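Local coordinates for N-acetylmuramoyl-L-alanine amidase (Clostridium intestinale URNW, PDB 6SRT), which is a zinc-binding endolysin that probably hydrolyses the amide bond between N-acetylmuramic acid and L-alanine in bacterial cell-wall peptidoglycan, at residues 46-51 against 109-114; 114-119 against 154-159. All blocks are in the same frame, centred on the assembly; numbering follows the deposited sequence. Where two conformers were deposited one is given.

Contact 1 of 2, residues 46-51 against 109-114. With ZN (zinc ion), chain B.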
ATOM      1  N   TYR A  46      -1.100  -5.727  -1.094  1.00  9.33           N
ATOM      2  CA  TYR A  46      -2.069  -5.063  -0.219  1.00 10.09           C
ATOM      3  C   TYR A  46      -1.850  -5.449   1.245  1.00  9.90           C
ATOM      4  O   TYR A  46      -1.624  -6.612   1.586  1.00 10.20           O
ATOM      5  CB  TYR A  46      -3.509  -5.430  -0.600  1.00 10.06           C
ATOM      6  CG  TYR A  46      -3.879  -5.025  -2.010  1.00 10.09           C
ATOM      7  CD1 TYR A  46      -4.175  -3.720  -2.280  1.00 10.51           C
ATOM      8  CD2 TYR A  46      -3.924  -5.908  -3.058  1.00 13.21           C
ATOM      9  CE1 TYR A  46      -4.475  -3.258  -3.553  1.00 10.70           C
ATOM     10  CE2 TYR A  46      -4.278  -5.503  -4.305  1.00 15.16           C
ATOM     11  CZ  TYR A  46      -4.515  -4.172  -4.581  1.00 12.09           C
ATOM     12  OH  TYR A  46      -4.768  -3.851  -5.895  1.00 14.64           O
ATOM     13  N   HIS A  47      -1.952  -4.414   2.092  1.00  9.27           N
ATOM     14  CA  HIS A  47      -1.742  -4.483   3.549  1.00  9.57           C
ATOM     15  C   HIS A  47      -2.905  -3.871   4.306  1.00 10.06           C
ATOM     16  O   HIS A  47      -3.591  -3.010   3.774  1.00 10.10           O
ATOM     17  CB  HIS A  47      -0.495  -3.736   3.926  1.00  9.20           C
ATOM     18  CG  HIS A  47       0.762  -4.253   3.305  1.00  9.83           C
ATOM     19  ND1 HIS A  47       1.496  -5.229   3.939  1.00 10.73           N
ATOM     20  CD2 HIS A  47       1.402  -3.910   2.175  1.00 10.21           C
ATOM     21  CE1 HIS A  47       2.573  -5.473   3.206  1.00 11.29           C
ATOM     22  NE2 HIS A  47       2.516  -4.719   2.096  1.00 11.02           N
ATOM     23  N   HIS A  48      -3.032  -4.271   5.563  1.00 10.31           N
ATOM     24  CA  HIS A  48      -3.824  -3.507   6.548  1.00 10.88           C
ATOM     25  C   HIS A  48      -2.888  -3.047   7.630  1.00 10.92           C
ATOM     26  O   HIS A  48      -1.782  -3.547   7.782  1.00 12.46           O
ATOM     27  CB  HIS A  48      -5.034  -4.283   7.071  1.00 10.64           C
ATOM     28  CG  HIS A  48      -4.823  -5.437   7.972  1.00 11.08           C
ATOM     29  ND1 HIS A  48      -5.898  -6.002   8.676  1.00 11.49           N
ATOM     30  CD2 HIS A  48      -3.696  -6.099   8.316  1.00 11.59           C
ATOM     31  CE1 HIS A  48      -5.433  -6.988   9.380  1.00 11.66           C
ATOM     32  NE2 HIS A  48      -4.088  -7.066   9.211  1.00 11.60           N
ATOM     33  N   THR A  49      -3.332  -2.052   8.383  1.00 10.95           N
ATOM     34  CA  THR A  49      -2.519  -1.472   9.436  1.00 11.23           C
ATOM     35  C   THR A  49      -2.718  -2.102  10.796  1.00 12.17           C
ATOM     36  O   THR A  49      -1.887  -1.866  11.687  1.00 13.08           O
ATOM     37  CB  THR A  49      -2.782   0.025   9.561  1.00 11.56           C
ATOM     38  OG1 THR A  49      -4.173   0.252   9.845  1.00 12.44           O
ATOM     39  CG2 THR A  49      -2.411   0.787   8.315  1.00 13.56           C
ATOM     40  N   VAL A  50      -3.779  -2.843  10.990  1.00 12.42           N
ATOM     41  CA  VAL A  50      -4.251  -3.409  12.256  1.00 12.76           C
ATOM     42  C   VAL A  50      -4.787  -2.299  13.163  1.00 12.92           C
ATOM     43  O   VAL A  50      -5.956  -2.302  13.486  1.00 15.41           O
ATOM     44  CB  VAL A  50      -3.234  -4.306  12.968  1.00 14.64           C
ATOM     45  CG1 VAL A  50      -3.834  -4.896  14.236  1.00 17.74           C
ATOM     46  CG2 VAL A  50      -2.744  -5.413  12.049  1.00 16.15           C
ATOM     47  N   ASP A  51      -3.942  -1.410  13.595  1.00 12.72           N
ATOM     48  CA  ASP A  51      -4.363  -0.278  14.395  1.00 13.67           C
ATOM     49  C   ASP A  51      -5.084   0.753  13.532  1.00 13.05           C
ATOM     50  O   ASP A  51      -4.744   0.988  12.403  1.00 14.96           O
ATOM     51  CB  ASP A  51      -3.162   0.383  15.049  1.00 17.02           C
ATOM     52  CG  ASP A  51      -2.404  -0.522  16.034  1.00 21.58           C
ATOM     53  OD1 ASP A  51      -3.013  -1.349  16.696  1.00 24.57           O
ATOM     54  OD2 ASP A  51      -1.228  -0.401  16.099  1.00 42.18           O
ATOM     55  N   GLU A 109      -6.163   1.574   6.212  1.00 11.05           N
ATOM     56  CA  GLU A 109      -6.388   1.757   7.640  1.00 11.28           C
ATOM     57  C   GLU A 109      -7.465   0.812   8.148  1.00 11.66           C
ATOM     58  O   GLU A 109      -8.651   0.957   7.748  1.00 12.58           O
ATOM     59  CB  GLU A 109      -6.854   3.185   7.894  1.00 12.08           C
ATOM     60  CG  GLU A 109      -7.097   3.546   9.354  1.00 14.15           C
ATOM     61  CD  GLU A 109      -7.598   4.940   9.599  1.00 16.66           C
ATOM     62  OE1 GLU A 109      -7.909   5.672   8.646  1.00 16.09           O
ATOM     63  OE2 GLU A 109      -7.571   5.337  10.769  1.00 24.91           O
ATOM     64  N   GLY A 110      -7.133  -0.081   9.078  1.00 11.79           N
ATOM     65  CA  GLY A 110      -8.106  -1.014   9.656  1.00 12.36           C
ATOM     66  C   GLY A 110      -7.475  -2.322  10.001  1.00 11.04           C
ATOM     67  O   GLY A 110      -6.331  -2.618   9.647  1.00 11.28           O
ATOM     68  N   ASN A 111      -8.267  -3.096  10.744  1.00 11.49           N
ATOM     69  CA  ASN A 111      -7.950  -4.497  11.049  1.00 10.78           C
ATOM     70  C   ASN A 111      -9.041  -5.311  10.351  1.00 10.49           C
ATOM     71  O   ASN A 111     -10.142  -5.479  10.916  1.00 11.84           O
ATOM     72  CB  ASN A 111      -7.989  -4.771  12.552  1.00 11.72           C
ATOM     73  CG  ASN A 111      -7.782  -6.219  12.847  1.00 12.15           C
ATOM     74  OD1 ASN A 111      -7.648  -7.048  11.934  1.00 12.83           O
ATOM     75  ND2 ASN A 111      -7.879  -6.584  14.111  1.00 14.33           N
ATOM     76  N   PHE A 112      -8.735  -5.818   9.158  1.00 11.13           N
ATOM     77  CA  PHE A 112      -9.796  -6.486   8.375  1.00 10.87           C
ATOM     78  C   PHE A 112     -10.037  -7.922   8.804  1.00 12.88           C
ATOM     79  O   PHE A 112     -10.863  -8.568   8.159  1.00 13.89           O
ATOM     80  CB  PHE A 112      -9.647  -6.245   6.871  1.00 11.65           C
ATOM     81  CG  PHE A 112      -9.584  -4.768   6.597  1.00 11.18           C
ATOM     82  CD1 PHE A 112     -10.645  -3.917   6.823  1.00 11.67           C
ATOM     83  CD2 PHE A 112      -8.409  -4.208   6.153  1.00 12.44           C
ATOM     84  CE1 PHE A 112     -10.548  -2.555   6.682  1.00 12.74           C
ATOM     85  CE2 PHE A 112      -8.267  -2.851   5.987  1.00 13.33           C
ATOM     86  CZ  PHE A 112      -9.338  -2.044   6.235  1.00 13.84           C
ATOM     87  N   ASN A 113      -9.441  -8.374   9.910  1.00 12.33           N
ATOM     88  CA  ASN A 113      -9.997  -9.564  10.591  1.00 13.17           C
ATOM     89  C   ASN A 113     -11.297  -9.251  11.303  1.00 13.66           C
ATOM     90  O   ASN A 113     -12.001 -10.194  11.559  1.00 16.49           O
ATOM     91  CB  ASN A 113      -8.997 -10.053  11.624  1.00 14.48           C
ATOM     92  CG  ASN A 113      -7.837 -10.764  10.999  1.00 16.87           C
ATOM     93  OD1 ASN A 113      -7.869 -11.267   9.876  1.00 17.18           O
ATOM     94  ND2 ASN A 113      -6.770 -10.883  11.763  1.00 22.87           N
ATOM     95  N   GLU A 114     -11.627  -7.985  11.522  0.50 12.41           N
ATOM     96  CA  GLU A 114     -12.742  -7.544  12.404  0.50 12.80           C
ATOM     97  C   GLU A 114     -13.608  -6.432  11.818  0.50 13.97           C
ATOM     98  O   GLU A 114     -14.629  -6.042  12.481  0.50 13.34           O
ATOM     99  CB  GLU A 114     -12.199  -6.965  13.713  0.50 13.85           C
ATOM    100  CG  GLU A 114     -11.647  -8.016  14.642  0.50 15.27           C
ATOM    101  CD  GLU A 114     -11.441  -7.526  16.067  0.50 11.10           C
ATOM    102  OE1 GLU A 114     -11.974  -6.422  16.355  0.50 13.19           O
ATOM    103  OE2 GLU A 114     -10.713  -8.236  16.850  0.50 13.96           O
TER
HETATM  104 ZN    ZN B 201       1.079  -6.350   5.612  0.80 11.54          ZN
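His48 ND1 accepts the backbone N-H of Phe112 at 2.9 Å; the bond is nearly straight (159°), the donor almost exactly in the imidazole plane at the ring edge. The ring gets there because CG sits between the backbone N and the carbonyl carbon (chi1 71°), which swings it over the loop 109-114. Its CB meanwhile packs against the Phe112 ring, 3.5 Å from CD2, and near Gly110 O. The bond to ND1 helps set the turn of the imidazole. Asn111 runs alongside with its amide plane steeply turned to the imidazole; its OD1 takes the Asn113 N-H in an Asx turn (3.0 Å) that shapes the loop locally.

One residue on, Thr49 OG1 receives the Gly110 N-H at 3.1 Å and donates to Asp51 O at 2.7 Å, a relay that ties the turn after the strand to the loop. Val50 N returns a bond to Gly110 O, 2.9 Å long but bent, the donor standing well above the carbonyl plane. Gly110 is thus gripped through both its N and its O.

Beyond this close packing the contact opens outward: the side chains of Val50 and Asp51 start away from the loop and are exposed, and on this outer side Val50 O packs against Asn111 CB, 3.3 Å apart. On the adjoining residue His47, ND1 binds the zinc ion at 2.1 Å, with His144 and Cys152 completing the protein ligands. Strand 43-48 runs between 103-108 and 140-143 in the sheet; Tyr46 packs on helices 119-136 and 159-165, and Phe112 reaches Gln121 of helix 119-136.

Contact 2 of 2, residues 114-119 against 154-159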
ATOM      1  N   GLU A 114     -11.627  -7.985  11.522  0.50 12.41           N
ATOM      2  CA  GLU A 114     -12.742  -7.544  12.404  0.50 12.80           C
ATOM      3  C   GLU A 114     -13.608  -6.432  11.818  0.50 13.97           C
ATOM      4  O   GLU A 114     -14.629  -6.042  12.481  0.50 13.34           O
ATOM      5  CB  GLU A 114     -12.199  -6.965  13.713  0.50 13.85           C
ATOM      6  CG  GLU A 114     -11.647  -8.016  14.642  0.50 15.27           C
ATOM      7  CD  GLU A 114     -11.441  -7.526  16.067  0.50 11.10           C
ATOM      8  OE1 GLU A 114     -11.974  -6.422  16.355  0.50 13.19           O
ATOM      9  OE2 GLU A 114     -10.713  -8.236  16.850  0.50 13.96           O
ATOM     10  N   GLU A 115     -13.163  -5.915  10.685  0.50 16.16           N
ATOM     11  CA  GLU A 115     -13.700  -4.704  10.023  0.50 15.89           C
ATOM     12  C   GLU A 115     -13.846  -5.068   8.543  0.50 14.83           C
ATOM     13  O   GLU A 115     -13.183  -6.018   8.102  0.50 13.95           O
ATOM     14  CB  GLU A 115     -12.758  -3.501  10.193  0.50 12.74           C
ATOM     15  CG  GLU A 115     -12.534  -2.990  11.636  0.50 12.93           C
ATOM     16  CD  GLU A 115     -11.834  -1.632  11.494  0.50 20.00           C
ATOM     17  OE1 GLU A 115     -12.497  -0.617  11.624  0.50 20.51           O
ATOM     18  OE2 GLU A 115     -10.645  -1.554  11.127  0.50 15.22           O
ATOM     19  N   TYR A 116     -14.615  -4.260   7.810  1.00 14.11           N
ATOM     20  CA  TYR A 116     -14.612  -4.271   6.356  1.00 13.84           C
ATOM     21  C   TYR A 116     -14.073  -2.952   5.876  1.00 13.11           C
ATOM     22  O   TYR A 116     -14.183  -1.920   6.549  1.00 14.22           O
ATOM     23  CB  TYR A 116     -16.019  -4.460   5.819  1.00 17.01           C
ATOM     24  CG  TYR A 116     -16.608  -5.807   6.167  1.00 17.64           C
ATOM     25  CD1 TYR A 116     -16.455  -6.891   5.343  1.00 21.11           C
ATOM     26  CD2 TYR A 116     -17.232  -6.025   7.385  1.00 21.50           C
ATOM     27  CE1 TYR A 116     -16.924  -8.145   5.697  1.00 21.87           C
ATOM     28  CE2 TYR A 116     -17.766  -7.257   7.733  1.00 23.45           C
ATOM     29  CZ  TYR A 116     -17.534  -8.361   6.919  1.00 26.81           C
ATOM     30  OH  TYR A 116     -18.066  -9.600   7.240  1.00 33.89           O
ATOM     31  N   VAL A 117     -13.466  -2.941   4.680  1.00 12.97           N
ATOM     32  CA  VAL A 117     -13.033  -1.680   4.046  1.00 13.38           C
ATOM     33  C   VAL A 117     -14.276  -0.831   3.861  1.00 13.26           C
ATOM     34  O   VAL A 117     -15.377  -1.353   3.540  1.00 16.61           O
ATOM     35  CB  VAL A 117     -12.300  -1.908   2.751  1.00 16.90           C
ATOM     36  CG1 VAL A 117     -11.059  -2.741   2.928  1.00 15.77           C
ATOM     37  CG2 VAL A 117     -13.247  -2.227   1.610  1.00 19.92           C
ATOM     38  N   THR A 118     -14.090   0.454   4.011  1.00 13.33           N
ATOM     39  CA  THR A 118     -15.190   1.395   3.770  1.00 14.78           C
ATOM     40  C   THR A 118     -15.409   1.522   2.266  1.00 14.77           C
ATOM     41  O   THR A 118     -14.523   1.213   1.446  1.00 14.29           O
ATOM     42  CB  THR A 118     -14.885   2.769   4.344  1.00 15.55           C
ATOM     43  OG1 THR A 118     -13.806   3.343   3.636  1.00 14.11           O
ATOM     44  CG2 THR A 118     -14.723   2.735   5.842  1.00 16.68           C
ATOM     45  N   PRO A 119     -16.602   1.991   1.856  1.00 15.47           N
ATOM     46  CA  PRO A 119     -16.814   2.263   0.437  1.00 16.69           C
ATOM     47  C   PRO A 119     -15.811   3.243  -0.152  1.00 13.88           C
ATOM     48  O   PRO A 119     -15.375   3.038  -1.297  1.00 14.91           O
ATOM     49  CB  PRO A 119     -18.242   2.822   0.359  1.00 18.53           C
ATOM     50  CG  PRO A 119     -18.917   2.211   1.571  1.00 19.72           C
ATOM     51  CD  PRO A 119     -17.860   2.147   2.660  1.00 17.02           C
ATOM     52  N   GLY A 154      -5.890  -9.158   6.380  1.00 12.33           N
ATOM     53  CA  GLY A 154      -7.077  -9.440   7.176  1.00 12.99           C
ATOM     54  C   GLY A 154      -8.125 -10.228   6.422  1.00 13.32           C
ATOM     55  O   GLY A 154      -8.261 -10.134   5.197  1.00 13.14           O
ATOM     56  N   ASN A 155      -8.900 -11.012   7.168  1.00 13.92           N
ATOM     57  CA  ASN A 155      -9.793 -12.005   6.548  1.00 14.74           C
ATOM     58  C   ASN A 155     -10.805 -11.399   5.630  1.00 15.41           C
ATOM     59  O   ASN A 155     -11.202 -12.041   4.639  1.00 17.59           O
ATOM     60  CB  ASN A 155     -10.493 -12.767   7.649  1.00 19.33           C
ATOM     61  CG  ASN A 155      -9.579 -13.583   8.524  1.00 26.37           C
ATOM     62  OD1 ASN A 155      -8.581 -14.072   8.015  1.00 33.09           O
ATOM     63  ND2 ASN A 155      -9.986 -13.860   9.769  1.00 34.10           N
ATOM     64  N   ASN A 156     -11.320 -10.236   6.008  1.00 13.77           N
ATOM     65  CA  ASN A 156     -12.381  -9.573   5.241  1.00 13.50           C
ATOM     66  C   ASN A 156     -11.865  -8.696   4.112  1.00 13.72           C
ATOM     67  O   ASN A 156     -12.678  -8.095   3.429  1.00 14.24           O
ATOM     68  CB  ASN A 156     -13.250  -8.726   6.155  1.00 13.87           C
ATOM     69  CG  ASN A 156     -13.918  -9.461   7.314  1.00 14.47           C
ATOM     70  OD1 ASN A 156     -14.096  -8.852   8.415  1.00 18.44           O
ATOM     71  ND2 ASN A 156     -14.248 -10.710   7.110  1.00 16.76           N
ATOM     72  N   PHE A 157     -10.555  -8.591   3.927  1.00 13.02           N
ATOM     73  CA  PHE A 157     -10.044  -7.663   2.864  1.00 13.24           C
ATOM     74  C   PHE A 157     -10.589  -8.162   1.529  1.00 13.01           C
ATOM     75  O   PHE A 157     -10.531  -9.367   1.272  1.00 14.15           O
ATOM     76  CB  PHE A 157      -8.513  -7.670   2.896  1.00 13.40           C
ATOM     77  CG  PHE A 157      -7.983  -6.606   1.990  1.00 13.10           C
ATOM     78  CD1 PHE A 157      -7.876  -5.305   2.420  1.00 13.44           C
ATOM     79  CD2 PHE A 157      -7.514  -6.910   0.713  1.00 12.58           C
ATOM     80  CE1 PHE A 157      -7.398  -4.315   1.564  1.00 14.41           C
ATOM     81  CE2 PHE A 157      -7.067  -5.918  -0.119  1.00 13.76           C
ATOM     82  CZ  PHE A 157      -6.980  -4.620   0.304  1.00 14.27           C
ATOM     83  N   PRO A 158     -11.190  -7.275   0.717  1.00 12.86           N
ATOM     84  CA  PRO A 158     -11.995  -7.717  -0.430  1.00 13.52           C
ATOM     85  C   PRO A 158     -11.170  -7.965  -1.691  1.00 12.64           C
ATOM     86  O   PRO A 158     -11.336  -7.357  -2.740  1.00 13.73           O
ATOM     87  CB  PRO A 158     -12.993  -6.579  -0.535  1.00 14.78           C
ATOM     88  CG  PRO A 158     -12.154  -5.388  -0.254  1.00 14.98           C
ATOM     89  CD  PRO A 158     -11.297  -5.804   0.941  1.00 13.82           C
ATOM     90  N   PHE A 159     -10.185  -8.833  -1.521  1.00 12.93           N
ATOM     91  CA  PHE A 159      -9.192  -9.099  -2.594  1.00 13.24           C
ATOM     92  C   PHE A 159      -9.804  -9.612  -3.893  1.00 13.29           C
ATOM     93  O   PHE A 159      -9.445  -9.139  -4.960  1.00 14.49           O
ATOM     94  CB  PHE A 159      -8.108 -10.061  -2.094  1.00 14.03           C
ATOM     95  CG  PHE A 159      -6.956 -10.345  -3.020  1.00 13.32           C
ATOM     96  CD1 PHE A 159      -6.106  -9.354  -3.462  1.00 15.46           C
ATOM     97  CD2 PHE A 159      -6.680 -11.629  -3.379  1.00 15.41           C
ATOM     98  CE1 PHE A 159      -5.044  -9.664  -4.298  1.00 14.43           C
ATOM     99  CE2 PHE A 159      -5.627 -11.949  -4.202  1.00 17.45           C
ATOM    100  CZ  PHE A 159      -4.787 -10.970  -4.646  1.00 16.29           C
TER
HETATM  101  O   HOH W   1     -13.726  -5.472   3.343  1.00 14.93           O
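Asn156 O and Val117 N do not meet directly but share one water, which donates to Asn156 O at 2.8 Å and accepts from Val117 N at 2.9 Å. This bridge links the two backbones beside their closest approach, at Tyr116 and Asn156.

On the more exposed side of the bridge the Asn156 side chain lies over one face of the Tyr116 ring, amide and ring nearly parallel (planes 9° apart), with CG 3.7 Å from Tyr116 CE1. Tyr116 CG lies anti to the carbonyl carbon (chi1 -65°), which turns the phenol toward the amide. Asn156 CB also packs against Glu115 O, 3.3 Å away.

On the inner side the contact is apolar. The end of Val117 meets the CG-CD side of the Pro158 ring, and both valine methyls press on it from one side, CG1 lying 3.7 Å from Pro158 CD and CG2 3.8 Å from Pro158 CG. CG1 also approaches Phe157 CD1 at 4.1 Å, while Pro158 CD sits over one face of the Phe157 ring, toward its rim. Phe112 adds to this patch, touching both Val117 and Phe157.

Gly154 to Phe157 form a type I beta turn, closed by Phe157 N to Gly154 O at 3.0 Å, and Pro158 is the centre of an inverse gamma turn. In 114-119, Thr118 OG1 takes the Gln121 N-H as the N-cap of helix 119-136. Pro158 holds the corresponding position before helix 159-165, so the contact pairs two loops that each lead into a helix, at the surface of the PGRP-like amidase fold.

Contacts 1 and 2 follow one another along the chain, share Glu114 and lie with their centres about 8 Å apart on the same side of the chain's centre. The loop between strand 103-108 and helix 119-136 serves both: its first half meets the end of strand 43-48, its second the loop before helix 159-165. Phe112 O to Asn156 N (2.8 Å) and Asn113 OD1 to Asn155 N (2.9 Å), both probable hydrogen bonds, join the two directly. Packing therefore runs continuously from the partly buried contact beside zinc ligand His47 to the surface contact, connecting the zinc-binding strand 43-48 with the starts of two helices.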